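Local coordinates for protein small ribosomal subunit biogenesis GTPase RsgA (Thermotoga maritima, PDB 1U0L) that probably hydrolyses GTP slowly through a circularly permuted GTPase domain and assists late maturation of the 30S ribosomal subunit, at residues A[112-126]-A[147-159]. Sequence-based numbering, arbitrary orientation.
Sequences EKNELETVMVINKMD and YPIVKTSAKTGMG. With GDP (guanosine-5'-diphosphate), chain E.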
ATOM      1  N   GLU A 112       3.073   3.875  -5.769  1.00 32.69           N
ATOM      2  CA  GLU A 112       3.925   3.728  -6.931  1.00 33.61           C
ATOM      3  C   GLU A 112       5.387   3.924  -6.508  1.00 33.31           C
ATOM      4  O   GLU A 112       6.271   3.147  -6.877  1.00 31.41           O
ATOM      5  CB  GLU A 112       3.532   4.745  -8.005  1.00 34.75           C
ATOM      6  CG  GLU A 112       3.411   4.158  -9.405  1.00 37.40           C
ATOM      7  CD  GLU A 112       2.143   3.338  -9.597  1.00 42.24           C
ATOM      8  OE1 GLU A 112       1.917   2.835 -10.719  1.00 44.65           O
ATOM      9  OE2 GLU A 112       1.361   3.193  -8.631  1.00 46.21           O
ATOM     10  N   LYS A 113       5.639   4.957  -5.718  1.00 30.69           N
ATOM     11  CA  LYS A 113       6.992   5.210  -5.279  1.00 30.34           C
ATOM     12  C   LYS A 113       7.613   3.986  -4.612  1.00 31.68           C
ATOM     13  O   LYS A 113       8.797   3.700  -4.814  1.00 34.91           O
ATOM     14  CB  LYS A 113       7.045   6.384  -4.316  1.00 29.09           C
ATOM     15  CG  LYS A 113       8.431   6.600  -3.808  1.00 31.81           C
ATOM     16  CD  LYS A 113       8.534   7.702  -2.792  1.00 36.50           C
ATOM     17  CE  LYS A 113      10.001   7.871  -2.394  1.00 41.72           C
ATOM     18  NZ  LYS A 113      10.909   7.957  -3.607  1.00 39.46           N
ATOM     19  N   ASN A 114       6.835   3.265  -3.814  1.00 33.16           N
ATOM     20  CA  ASN A 114       7.359   2.078  -3.135  1.00 33.29           C
ATOM     21  C   ASN A 114       7.220   0.824  -3.977  1.00 34.36           C
ATOM     22  O   ASN A 114       7.424  -0.292  -3.486  1.00 32.24           O
ATOM     23  CB  ASN A 114       6.670   1.891  -1.792  1.00 26.40           C
ATOM     24  CG  ASN A 114       7.155   2.881  -0.773  1.00 27.41           C
ATOM     25  OD1 ASN A 114       8.136   2.637  -0.067  1.00 28.56           O
ATOM     26  ND2 ASN A 114       6.495   4.029  -0.707  1.00 29.50           N
ATOM     27  N   GLU A 115       6.887   1.040  -5.249  1.00 43.11           N
ATOM     28  CA  GLU A 115       6.712  -0.024  -6.231  1.00 44.62           C
ATOM     29  C   GLU A 115       5.796  -1.111  -5.704  1.00 42.05           C
ATOM     30  O   GLU A 115       6.243  -2.197  -5.351  1.00 44.98           O
ATOM     31  CB  GLU A 115       8.075  -0.604  -6.623  1.00 59.15           C
ATOM     32  CG  GLU A 115       9.070   0.450  -7.109  1.00 66.09           C
ATOM     33  CD  GLU A 115      10.339  -0.153  -7.681  1.00 71.81           C
ATOM     34  OE1 GLU A 115      11.020  -0.918  -6.958  1.00 73.68           O
ATOM     35  OE2 GLU A 115      10.657   0.142  -8.854  1.00 73.51           O
ATOM     36  N   LEU A 116       4.504  -0.804  -5.649  1.00 15.24           N
ATOM     37  CA  LEU A 116       3.507  -1.745  -5.151  1.00 12.74           C
ATOM     38  C   LEU A 116       2.306  -1.809  -6.072  1.00 11.23           C
ATOM     39  O   LEU A 116       1.968  -0.841  -6.742  1.00  8.51           O
ATOM     40  CB  LEU A 116       3.028  -1.329  -3.751  1.00 32.40           C
ATOM     41  CG  LEU A 116       4.088  -0.998  -2.694  1.00 36.10           C
ATOM     42  CD1 LEU A 116       3.434  -0.500  -1.405  1.00 37.69           C
ATOM     43  CD2 LEU A 116       4.921  -2.234  -2.421  1.00 35.56           C
ATOM     44  N   GLU A 117       1.672  -2.969  -6.122  1.00 29.82           N
ATOM     45  CA  GLU A 117       0.476  -3.127  -6.920  1.00 33.51           C
ATOM     46  C   GLU A 117      -0.567  -2.406  -6.073  1.00 34.11           C
ATOM     47  O   GLU A 117      -0.513  -2.459  -4.843  1.00 35.55           O
ATOM     48  CB  GLU A 117       0.101  -4.605  -7.029  1.00 67.47           C
ATOM     49  CG  GLU A 117       1.050  -5.438  -7.840  1.00 74.81           C
ATOM     50  CD  GLU A 117       0.983  -5.092  -9.305  1.00 81.65           C
ATOM     51  OE1 GLU A 117       1.299  -3.936  -9.658  1.00 85.42           O
ATOM     52  OE2 GLU A 117       0.608  -5.977 -10.105  1.00 83.41           O
ATOM     53  N   THR A 118      -1.500  -1.719  -6.716  1.00 35.80           N
ATOM     54  CA  THR A 118      -2.550  -1.041  -5.981  1.00 33.58           C
ATOM     55  C   THR A 118      -3.922  -1.466  -6.456  1.00 33.96           C
ATOM     56  O   THR A 118      -4.175  -1.545  -7.656  1.00 34.45           O
ATOM     57  CB  THR A 118      -2.444   0.482  -6.114  1.00 33.87           C
ATOM     58  OG1 THR A 118      -1.515   0.971  -5.142  1.00 34.40           O
ATOM     59  CG2 THR A 118      -3.798   1.140  -5.894  1.00 32.58           C
ATOM     60  N   VAL A 119      -4.799  -1.765  -5.506  1.00 32.15           N
ATOM     61  CA  VAL A 119      -6.166  -2.128  -5.833  1.00 31.45           C
ATOM     62  C   VAL A 119      -7.082  -1.123  -5.155  1.00 31.17           C
ATOM     63  O   VAL A 119      -7.152  -1.051  -3.927  1.00 32.00           O
ATOM     64  CB  VAL A 119      -6.492  -3.529  -5.366  1.00 32.61           C
ATOM     65  CG1 VAL A 119      -7.989  -3.772  -5.456  1.00 33.00           C
ATOM     66  CG2 VAL A 119      -5.752  -4.508  -6.237  1.00 33.41           C
ATOM     67  N   MET A 120      -7.763  -0.328  -5.974  1.00 32.94           N
ATOM     68  CA  MET A 120      -8.670   0.708  -5.491  1.00 30.33           C
ATOM     69  C   MET A 120     -10.020   0.107  -5.133  1.00 29.89           C
ATOM     70  O   MET A 120     -10.624  -0.616  -5.934  1.00 29.35           O
ATOM     71  CB  MET A 120      -8.840   1.790  -6.568  1.00 27.43           C
ATOM     72  CG  MET A 120      -9.703   2.975  -6.153  1.00 26.93           C
ATOM     73  SD  MET A 120      -9.644   4.393  -7.302  1.00 23.86           S
ATOM     74  CE  MET A 120      -7.844   4.709  -7.343  1.00  9.43           C
ATOM     75  N   VAL A 121     -10.488   0.393  -3.924  1.00 28.41           N
ATOM     76  CA  VAL A 121     -11.784  -0.130  -3.493  1.00 26.95           C
ATOM     77  C   VAL A 121     -12.793   0.951  -3.080  1.00 28.10           C
ATOM     78  O   VAL A 121     -12.654   1.558  -2.018  1.00 27.84           O
ATOM     79  CB  VAL A 121     -11.649  -1.104  -2.289  1.00 19.45           C
ATOM     80  CG1 VAL A 121     -13.028  -1.597  -1.909  1.00 18.49           C
ATOM     81  CG2 VAL A 121     -10.718  -2.276  -2.613  1.00 11.70           C
ATOM     82  N   ILE A 122     -13.803   1.189  -3.913  1.00 22.95           N
ATOM     83  CA  ILE A 122     -14.849   2.166  -3.585  1.00 20.17           C
ATOM     84  C   ILE A 122     -15.774   1.452  -2.599  1.00 22.00           C
ATOM     85  O   ILE A 122     -16.579   0.604  -2.997  1.00 22.13           O
ATOM     86  CB  ILE A 122     -15.720   2.533  -4.805  1.00 22.16           C
ATOM     87  CG1 ILE A 122     -14.850   2.900  -6.012  1.00 18.76           C
ATOM     88  CG2 ILE A 122     -16.687   3.672  -4.413  1.00 17.80           C
ATOM     89  CD1 ILE A 122     -14.409   4.313  -6.010  1.00 24.54           C
ATOM     90  N   ASN A 123     -15.682   1.797  -1.323  1.00 29.06           N
ATOM     91  CA  ASN A 123     -16.502   1.139  -0.303  1.00 28.65           C
ATOM     92  C   ASN A 123     -17.824   1.848   0.085  1.00 29.56           C
ATOM     93  O   ASN A 123     -18.116   2.954  -0.371  1.00 27.40           O
ATOM     94  CB  ASN A 123     -15.644   0.937   0.948  1.00 20.58           C
ATOM     95  CG  ASN A 123     -16.310   0.044   1.976  1.00 21.92           C
ATOM     96  OD1 ASN A 123     -16.174   0.272   3.189  1.00 20.97           O
ATOM     97  ND2 ASN A 123     -17.026  -0.985   1.502  1.00 17.89           N
ATOM     98  N   LYS A 124     -18.617   1.191   0.930  1.00 29.20           N
ATOM     99  CA  LYS A 124     -19.881   1.755   1.407  1.00 29.49           C
ATOM    100  C   LYS A 124     -20.908   1.960   0.297  1.00 31.76           C
ATOM    101  O   LYS A 124     -21.704   2.896   0.351  1.00 30.45           O
ATOM    102  CB  LYS A 124     -19.644   3.109   2.093  1.00 18.35           C
ATOM    103  CG  LYS A 124     -18.740   3.097   3.321  1.00 16.63           C
ATOM    104  CD  LYS A 124     -19.164   4.201   4.292  1.00 15.80           C
ATOM    105  CE  LYS A 124     -18.018   4.762   5.136  1.00 13.89           C
ATOM    106  NZ  LYS A 124     -17.606   3.845   6.201  1.00 12.54           N
ATOM    107  N   MET A 125     -20.893   1.090  -0.706  1.00 37.25           N
ATOM    108  CA  MET A 125     -21.821   1.221  -1.818  1.00 35.69           C
ATOM    109  C   MET A 125     -23.268   1.158  -1.356  1.00 37.59           C
ATOM    110  O   MET A 125     -24.148   1.792  -1.945  1.00 38.43           O
ATOM    111  CB  MET A 125     -21.567   0.125  -2.847  1.00 18.84           C
ATOM    112  CG  MET A 125     -20.212   0.201  -3.546  1.00 15.21           C
ATOM    113  SD  MET A 125     -20.045   1.505  -4.781  1.00 10.42           S
ATOM    114  CE  MET A 125     -21.321   1.017  -5.904  1.00  1.90           C
ATOM    115  N   ASP A 126     -23.513   0.402  -0.293  1.00 34.74           N
ATOM    116  CA  ASP A 126     -24.867   0.240   0.222  1.00 36.70           C
ATOM    117  C   ASP A 126     -25.496   1.547   0.661  1.00 38.36           C
ATOM    118  O   ASP A 126     -26.712   1.639   0.815  1.00 38.79           O
ATOM    119  CB  ASP A 126     -24.875  -0.728   1.402  1.00 26.75           C
ATOM    120  CG  ASP A 126     -24.012  -0.246   2.545  1.00 29.29           C
ATOM    121  OD1 ASP A 126     -22.774  -0.365   2.435  1.00 31.47           O
ATOM    122  OD2 ASP A 126     -24.562   0.266   3.543  1.00 28.10           O
ATOM    123  N   TYR A 147      -5.951   1.502 -12.804  1.00 16.63           N
ATOM    124  CA  TYR A 147      -5.909   0.538 -11.706  1.00 13.38           C
ATOM    125  C   TYR A 147      -7.176  -0.280 -11.624  1.00 15.35           C
ATOM    126  O   TYR A 147      -8.230   0.121 -12.117  1.00 14.40           O
ATOM    127  CB  TYR A 147      -5.751   1.249 -10.367  1.00 12.78           C
ATOM    128  CG  TYR A 147      -4.518   2.090 -10.261  1.00 12.67           C
ATOM    129  CD1 TYR A 147      -3.277   1.507 -10.066  1.00 13.21           C
ATOM    130  CD2 TYR A 147      -4.580   3.469 -10.421  1.00 12.99           C
ATOM    131  CE1 TYR A 147      -2.125   2.265 -10.038  1.00 15.47           C
ATOM    132  CE2 TYR A 147      -3.428   4.238 -10.402  1.00 15.00           C
ATOM    133  CZ  TYR A 147      -2.201   3.625 -10.210  1.00 13.56           C
ATOM    134  OH  TYR A 147      -1.043   4.358 -10.206  1.00 16.06           O
ATOM    135  N   PRO A 148      -7.089  -1.447 -10.986  1.00 21.57           N
ATOM    136  CA  PRO A 148      -8.247  -2.333 -10.821  1.00 22.54           C
ATOM    137  C   PRO A 148      -9.154  -1.659  -9.806  1.00 27.03           C
ATOM    138  O   PRO A 148      -8.669  -1.112  -8.817  1.00 28.08           O
ATOM    139  CB  PRO A 148      -7.647  -3.604 -10.231  1.00 12.85           C
ATOM    140  CG  PRO A 148      -6.170  -3.497 -10.546  1.00 14.47           C
ATOM    141  CD  PRO A 148      -5.857  -2.049 -10.458  1.00 11.26           C
ATOM    142  N   ILE A 149     -10.458  -1.691 -10.031  1.00 25.30           N
ATOM    143  CA  ILE A 149     -11.381  -1.088  -9.085  1.00 24.11           C
ATOM    144  C   ILE A 149     -12.385  -2.127  -8.616  1.00 28.07           C
ATOM    145  O   ILE A 149     -12.906  -2.891  -9.429  1.00 29.54           O
ATOM    146  CB  ILE A 149     -12.171   0.072  -9.736  1.00 17.11           C
ATOM    147  CG1 ILE A 149     -11.208   1.191 -10.149  1.00 18.14           C
ATOM    148  CG2 ILE A 149     -13.240   0.589  -8.772  1.00 12.74           C
ATOM    149  CD1 ILE A 149     -11.863   2.313 -10.948  1.00 19.50           C
ATOM    150  N   VAL A 150     -12.655  -2.181  -7.314  1.00 29.99           N
ATOM    151  CA  VAL A 150     -13.670  -3.117  -6.834  1.00 28.76           C
ATOM    152  C   VAL A 150     -14.690  -2.387  -5.952  1.00 30.74           C
ATOM    153  O   VAL A 150     -14.332  -1.697  -4.991  1.00 31.28           O
ATOM    154  CB  VAL A 150     -13.043  -4.314  -6.083  1.00 19.67           C
ATOM    155  CG1 VAL A 150     -11.861  -4.840  -6.871  1.00 22.19           C
ATOM    156  CG2 VAL A 150     -12.597  -3.913  -4.716  1.00 22.65           C
ATOM    157  N   LYS A 151     -15.964  -2.502  -6.307  1.00 22.84           N
ATOM    158  CA  LYS A 151     -17.017  -1.844  -5.534  1.00 22.80           C
ATOM    159  C   LYS A 151     -17.425  -2.744  -4.364  1.00 22.38           C
ATOM    160  O   LYS A 151     -17.857  -3.878  -4.563  1.00 20.43           O
ATOM    161  CB  LYS A 151     -18.250  -1.573  -6.408  1.00 32.50           C
ATOM    162  CG  LYS A 151     -18.060  -0.691  -7.639  1.00 34.12           C
ATOM    163  CD  LYS A 151     -19.433  -0.527  -8.310  1.00 38.85           C
ATOM    164  CE  LYS A 151     -19.412   0.202  -9.644  1.00 39.31           C
ATOM    165  NZ  LYS A 151     -18.824  -0.651 -10.708  1.00 42.86           N
ATOM    166  N   THR A 152     -17.327  -2.236  -3.145  1.00 26.83           N
ATOM    167  CA  THR A 152     -17.677  -3.069  -2.005  1.00 27.60           C
ATOM    168  C   THR A 152     -18.641  -2.482  -0.976  1.00 27.59           C
ATOM    169  O   THR A 152     -19.024  -1.312  -1.030  1.00 26.85           O
ATOM    170  CB  THR A 152     -16.411  -3.478  -1.237  1.00 36.05           C
ATOM    171  OG1 THR A 152     -15.913  -2.349  -0.501  1.00 35.82           O
ATOM    172  CG2 THR A 152     -15.337  -3.953  -2.202  1.00 34.28           C
ATOM    173  N   SER A 153     -19.025  -3.343  -0.037  1.00 27.84           N
ATOM    174  CA  SER A 153     -19.867  -2.979   1.093  1.00 26.91           C
ATOM    175  C   SER A 153     -19.513  -3.932   2.212  1.00 26.83           C
ATOM    176  O   SER A 153     -19.891  -5.099   2.174  1.00 27.88           O
ATOM    177  CB  SER A 153     -21.347  -3.119   0.790  1.00 26.43           C
ATOM    178  OG  SER A 153     -22.103  -2.715   1.930  1.00 23.76           O
ATOM    179  N   ALA A 154     -18.766  -3.446   3.195  1.00 19.28           N
ATOM    180  CA  ALA A 154     -18.380  -4.275   4.324  1.00 22.36           C
ATOM    181  C   ALA A 154     -19.638  -4.881   4.938  1.00 25.29           C
ATOM    182  O   ALA A 154     -19.637  -6.036   5.363  1.00 25.93           O
ATOM    183  CB  ALA A 154     -17.642  -3.442   5.356  1.00 71.06           C
ATOM    184  N   LYS A 155     -20.713  -4.092   4.962  1.00 41.35           N
ATOM    185  CA  LYS A 155     -21.995  -4.518   5.522  1.00 43.14           C
ATOM    186  C   LYS A 155     -22.728  -5.570   4.682  1.00 42.39           C
ATOM    187  O   LYS A 155     -22.985  -6.683   5.137  1.00 44.11           O
ATOM    188  CB  LYS A 155     -22.905  -3.299   5.698  1.00 62.13           C
ATOM    189  CG  LYS A 155     -22.463  -2.311   6.760  1.00 67.88           C
ATOM    190  CD  LYS A 155     -22.617  -2.889   8.166  1.00 73.34           C
ATOM    191  CE  LYS A 155     -22.217  -1.876   9.235  1.00 74.91           C
ATOM    192  NZ  LYS A 155     -23.070  -0.649   9.184  1.00 75.61           N
ATOM    193  N   THR A 156     -23.081  -5.193   3.460  1.00 28.66           N
ATOM    194  CA  THR A 156     -23.794  -6.073   2.543  1.00 26.97           C
ATOM    195  C   THR A 156     -22.971  -7.271   2.080  1.00 26.68           C
ATOM    196  O   THR A 156     -23.519  -8.324   1.748  1.00 24.24           O
ATOM    197  CB  THR A 156     -24.209  -5.312   1.298  1.00 29.48           C
ATOM    198  OG1 THR A 156     -25.156  -4.312   1.651  1.00 30.68           O
ATOM    199  CG2 THR A 156     -24.838  -6.235   0.303  1.00 33.66           C
ATOM    200  N   GLY A 157     -21.656  -7.095   2.043  1.00 36.85           N
ATOM    201  CA  GLY A 157     -20.790  -8.169   1.601  1.00 37.41           C
ATOM    202  C   GLY A 157     -20.469  -8.016   0.128  1.00 37.45           C
ATOM    203  O   GLY A 157     -19.671  -8.764  -0.430  1.00 38.06           O
ATOM    204  N   MET A 158     -21.084  -7.028  -0.507  1.00 30.99           N
ATOM    205  CA  MET A 158     -20.848  -6.800  -1.919  1.00 27.22           C
ATOM    206  C   MET A 158     -19.398  -6.509  -2.236  1.00 27.04           C
ATOM    207  O   MET A 158     -18.762  -5.653  -1.602  1.00 24.81           O
ATOM    208  CB  MET A 158     -21.701  -5.651  -2.424  1.00 27.05           C
ATOM    209  CG  MET A 158     -21.260  -5.132  -3.775  1.00 24.75           C
ATOM    210  SD  MET A 158     -22.485  -4.018  -4.452  1.00 25.51           S
ATOM    211  CE  MET A 158     -21.602  -2.501  -4.367  1.00 25.07           C
ATOM    212  N   GLY A 159     -18.891  -7.244  -3.225  1.00 25.51           N
ATOM    213  CA  GLY A 159     -17.528  -7.089  -3.710  1.00 24.06           C
ATOM    214  C   GLY A 159     -16.410  -7.729  -2.915  1.00 25.10           C
ATOM    215  O   GLY A 159     -15.271  -7.695  -3.365  1.00 24.82           O
TER
HETATM  216  PB  GDP E 299     -11.524   2.641   9.118  1.00 27.89           P
HETATM  217  O1B GDP E 299     -11.278   2.887   7.661  1.00 28.31           O
HETATM  218  O2B GDP E 299     -11.005   3.754  10.015  1.00 31.29           O
HETATM  219  O3B GDP E 299     -10.996   1.273   9.603  1.00 29.58           O
HETATM  220  O3A GDP E 299     -13.181   2.617   9.313  1.00 26.58           O
HETATM  221  PA  GDP E 299     -14.090   1.548  10.018  1.00 30.77           P
HETATM  222  O1A GDP E 299     -13.906   1.568  11.502  1.00 27.96           O
HETATM  223  O2A GDP E 299     -13.893   0.182   9.373  1.00 27.51           O
HETATM  224  O5' GDP E 299     -15.589   2.027   9.631  1.00 31.03           O
HETATM  225  C5' GDP E 299     -16.063   3.290  10.109  1.00 31.21           C
HETATM  226  C4' GDP E 299     -17.546   3.248  10.314  1.00 30.14           C
HETATM  227  O4' GDP E 299     -18.144   3.036   9.014  1.00 29.63           O
HETATM  228  C3' GDP E 299     -18.080   2.160  11.302  1.00 30.25           C
HETATM  229  O3' GDP E 299     -19.024   2.860  12.237  1.00 28.14           O
HETATM  230  C2' GDP E 299     -18.824   1.159  10.408  1.00 29.31           C
HETATM  231  O2' GDP E 299     -19.994   0.718  11.085  1.00 30.23           O
HETATM  232  C1' GDP E 299     -19.031   1.956   9.065  1.00 29.33           C
HETATM  233  N9  GDP E 299     -18.806   1.158   7.707  1.00 26.31           N
HETATM  234  C8  GDP E 299     -17.646   0.580   7.293  1.00 27.92           C
HETATM  235  N7  GDP E 299     -17.805   0.005   6.084  1.00 25.93           N
HETATM  236  C5  GDP E 299     -19.126   0.244   5.732  1.00 25.96           C
HETATM  237  C6  GDP E 299     -19.854  -0.125   4.561  1.00 27.37           C
HETATM  238  O6  GDP E 299     -19.412  -0.749   3.594  1.00 29.32           O
HETATM  239  N1  GDP E 299     -21.198   0.301   4.569  1.00 27.95           N
HETATM  240  C2  GDP E 299     -21.750   1.010   5.624  1.00 27.07           C
HETATM  241  N2  GDP E 299     -23.045   1.361   5.533  1.00 25.00           N
HETATM  242  N3  GDP E 299     -21.050   1.359   6.733  1.00 26.66           N
HETATM  243  C4  GDP E 299     -19.759   0.945   6.719  1.00 24.65           C
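Met120 and Ile149 pair in parallel where strand 117-122 meets the edge strand 149-151, the two strands of a beta-alpha-beta crossover through helix 130-143 in the P-loop GTPase fold. Met120 N donates to Pro148 O, and Met120 O receives Val150 N at 2.9 Å. Packing is close on both faces. Ile122 CG1 meets Ile149 CG2 at 3.9 Å beneath helix 130-143, while Val121 CG2 meets Val150 CG2 on the face covered by helix 160-167. Val121 CG1, anti to the backbone N (chi1 -180°), also lies against the Thr152 side chain. Tyr147 is buried too, its ring beside Thr118 and Leu108; only its hydroxyl bond, OH to Glu112 OE2, is weak, with carboxylate and ring planes 83° apart. Lys249 holds the other oxygen of Glu112.

Further along, Thr152 N donates to Ile122 O and Met125 N to Thr152 O. These bonds tie the NKMD sequence, residues 123-126 (the G4 motif), to the Ser153-Ala154-Lys155 turn, the counterpart of the G5 SAK loop, and the guanine sits between the two. Ala154 N reaches GDP O6 at 2.8 Å; Lys124 CG lies over one face of the guanine and Lys155 CG over the opposite face.

The solvent side is looser. Lys151 lays its CD near Met125 CE, but its ammonium turns outward to Glu140.

Asp126 reads the base with both oxygens: OD2 takes GDP N2 at 2.7 Å, while OD1 accepts from GDP N1, with an N-H...O angle of 178°, and from Ser153 OG, which in turn receives Thr156 N at 3.1 Å.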